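Local coordinates for protein MGS-M5 (Unidentified, PDB 4Q3N) that probably catalyses the NAD-dependent interconversion of L-lactate and pyruvate, as a lactate dehydrogenase built on a Rossmann fold, at residues Lys40-Ala45 / Ile61-Tyr66. Residues are numbered along the deposited sequence; the frame is centred on the assembly and turned at random.
Sequences KAEGEA and IKAGDY
With chi1 at -70°, Glu42 sets its CG anti to its own carbonyl carbon and beside the backbone N, and the chain beyond runs extended, so its methylene lies alongside the methyl of Ala63 while the carboxylate travels on past it. Three alanines need no torsion at all, since the backbone alone aims their methyls across the gap. Ala63 CB presses onto the helix wall between Ala41 and Glu42, 3.5 Å from Glu42 N. Glu42 CG lies 3.6 Å from Ala63 CB. On the Ala41 flank, Ala63 CB meets Ala41 CB at 3.7 Å. One turn further along, Ala45 CB rests on the strand's own main chain, 3.7 Å from Ala63 N and 3.9 Å from Lys62 C. Ile61 turns its CG2 branch to Ala45 CB at a looser 4.4 Å. Methyls this small let the axes of the short segments 40-45 and 61-63 close to 6.8 Å, nearly antiparallel at 165°. The helix packs here on the second strand of a beta-alpha-beta crossover: strand 30-34 leads through helix 38-49 to strand 60-63, the edge strand within this chain of the Rossmann sheet, which pairs with strand 30-34 through Lys62 and Gly64. Lys62 directs its CB away from the helix, and its amine forms a salt bridge with Asp68. On the helix, Lys40 NZ makes a salt bridge with Glu44 OE2 at 2.7 Å, taking its anti lone pair. No hydrogen bond joins 40-45 to 61-66, so methyl and backbone packing carries this helix-on-sheet contact, while Glu42 OE2 pairs with Arg226 NH1 of the second subunit and Glu44 divides its oxygens, OE2 to Lys40 and OE1 to Lys227 NZ of the second subunit.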
loop_
_atom_site.group_PDB
_atom_site.type_symbol
_atom_site.label_atom_id
_atom_site.label_comp_id
_atom_site.label_asym_id
_atom_site.label_seq_id
_atom_site.Cartn_x
_atom_site.Cartn_y
_atom_site.Cartn_z
ATOM N N LYS A 40 18.036 25.206 6.396
ATOM C CA LYS A 40 18.190 23.763 6.336
ATOM C C LYS A 40 16.798 23.088 6.250
ATOM O O LYS A 40 16.557 22.215 5.391
ATOM C CB LYS A 40 18.986 23.292 7.546
ATOM C CG LYS A 40 18.813 21.846 7.954
ATOM C CD LYS A 40 19.781 20.911 7.311
ATOM C CE LYS A 40 20.023 19.691 8.206
ATOM N NZ LYS A 40 19.407 18.437 7.645
ATOM N N ALA A 41 15.865 23.493 7.109
ATOM C CA ALA A 41 14.534 22.904 7.048
ATOM C C ALA A 41 13.875 23.132 5.681
ATOM O O ALA A 41 13.160 22.259 5.172
ATOM C CB ALA A 41 13.639 23.463 8.177
ATOM N N GLU A 42 14.057 24.324 5.126
ATOM C CA GLU A 42 13.558 24.624 3.790
ATOM C C GLU A 42 14.166 23.712 2.718
ATOM O O GLU A 42 13.458 23.284 1.801
ATOM C CB GLU A 42 13.850 26.117 3.434
ATOM C CG GLU A 42 12.960 27.004 4.277
ATOM C CD GLU A 42 13.248 28.485 4.137
ATOM O OE1 GLU A 42 12.386 29.287 4.565
ATOM O OE2 GLU A 42 14.324 28.835 3.622
ATOM N N GLY A 43 15.472 23.455 2.809
ATOM C CA GLY A 43 16.133 22.530 1.881
ATOM C C GLY A 43 15.596 21.127 2.012
ATOM O O GLY A 43 15.405 20.420 1.005
ATOM N N GLU A 44 15.327 20.706 3.244
ATOM C CA GLU A 44 14.813 19.360 3.476
ATOM C C GLU A 44 13.399 19.260 2.911
ATOM O O GLU A 44 13.029 18.258 2.329
ATOM C CB GLU A 44 14.795 19.008 4.986
ATOM C CG GLU A 44 16.209 18.857 5.605
ATOM C CD GLU A 44 16.904 17.572 5.161
ATOM O OE1 GLU A 44 16.363 16.878 4.244
ATOM O OE2 GLU A 44 18.014 17.266 5.678
ATOM N N ALA A 45 12.600 20.298 3.103
ATOM C CA ALA A 45 11.230 20.269 2.511
ATOM C C ALA A 45 11.299 20.209 0.971
ATOM O O ALA A 45 10.540 19.467 0.356
ATOM C CB ALA A 45 10.432 21.505 2.963
ATOM N N ILE A 61 3.875 19.445 2.167
ATOM C CA ILE A 61 5.088 19.458 2.997
ATOM C C ILE A 61 5.761 20.830 2.954
ATOM O O ILE A 61 5.958 21.383 1.867
ATOM C CB ILE A 61 6.127 18.399 2.523
ATOM C CG1 ILE A 61 5.480 17.005 2.411
ATOM C CG2 ILE A 61 7.396 18.402 3.479
ATOM C CD1 ILE A 61 6.514 15.941 1.917
ATOM N N LYS A 62 6.077 21.393 4.120
ATOM C CA LYS A 62 6.770 22.684 4.127
ATOM C C LYS A 62 7.668 22.837 5.359
ATOM O O LYS A 62 7.501 22.122 6.354
ATOM C CB LYS A 62 5.760 23.819 4.096
ATOM C CG LYS A 62 5.122 24.049 5.422
ATOM C CD LYS A 62 4.075 25.185 5.352
ATOM C CE LYS A 62 3.470 25.421 6.739
ATOM N NZ LYS A 62 2.831 26.744 6.819
ATOM N N ALA A 63 8.634 23.766 5.307
ATOM C CA ALA A 63 9.353 24.140 6.527
ATOM C C ALA A 63 8.458 25.134 7.237
ATOM O O ALA A 63 7.852 25.955 6.570
ATOM C CB ALA A 63 10.785 24.827 6.188
ATOM N N GLY A 64 8.368 25.120 8.560
ATOM C CA GLY A 64 7.504 26.116 9.194
ATOM C C GLY A 64 8.067 26.647 10.492
ATOM O O GLY A 64 9.274 26.541 10.713
ATOM N N ASP A 65 7.188 27.177 11.348
ATOM C CA ASP A 65 7.571 27.830 12.598
ATOM C C ASP A 65 6.701 27.222 13.687
ATOM O O ASP A 65 5.830 26.444 13.392
ATOM C CB ASP A 65 7.339 29.351 12.556
ATOM C CG ASP A 65 7.890 30.002 11.294
ATOM O OD1 ASP A 65 9.131 30.018 11.120
ATOM O OD2 ASP A 65 7.077 30.516 10.482
ATOM N N TYR A 66 6.863 27.649 14.929
ATOM C CA TYR A 66 6.119 27.025 16.006
ATOM C C TYR A 66 4.618 27.264 15.876
ATOM O O TYR A 66 3.825 26.407 16.265
ATOM C CB TYR A 66 6.644 27.526 17.372
ATOM C CG TYR A 66 7.875 26.738 17.761
ATOM C CD1 TYR A 66 7.766 25.403 18.122
ATOM C CD2 TYR A 66 9.148 27.311 17.712
ATOM C CE1 TYR A 66 8.882 24.661 18.455
ATOM C CE2 TYR A 66 10.280 26.579 18.061
ATOM C CZ TYR A 66 10.132 25.255 18.440
ATOM O OH TYR A 66 11.216 24.490 18.759
#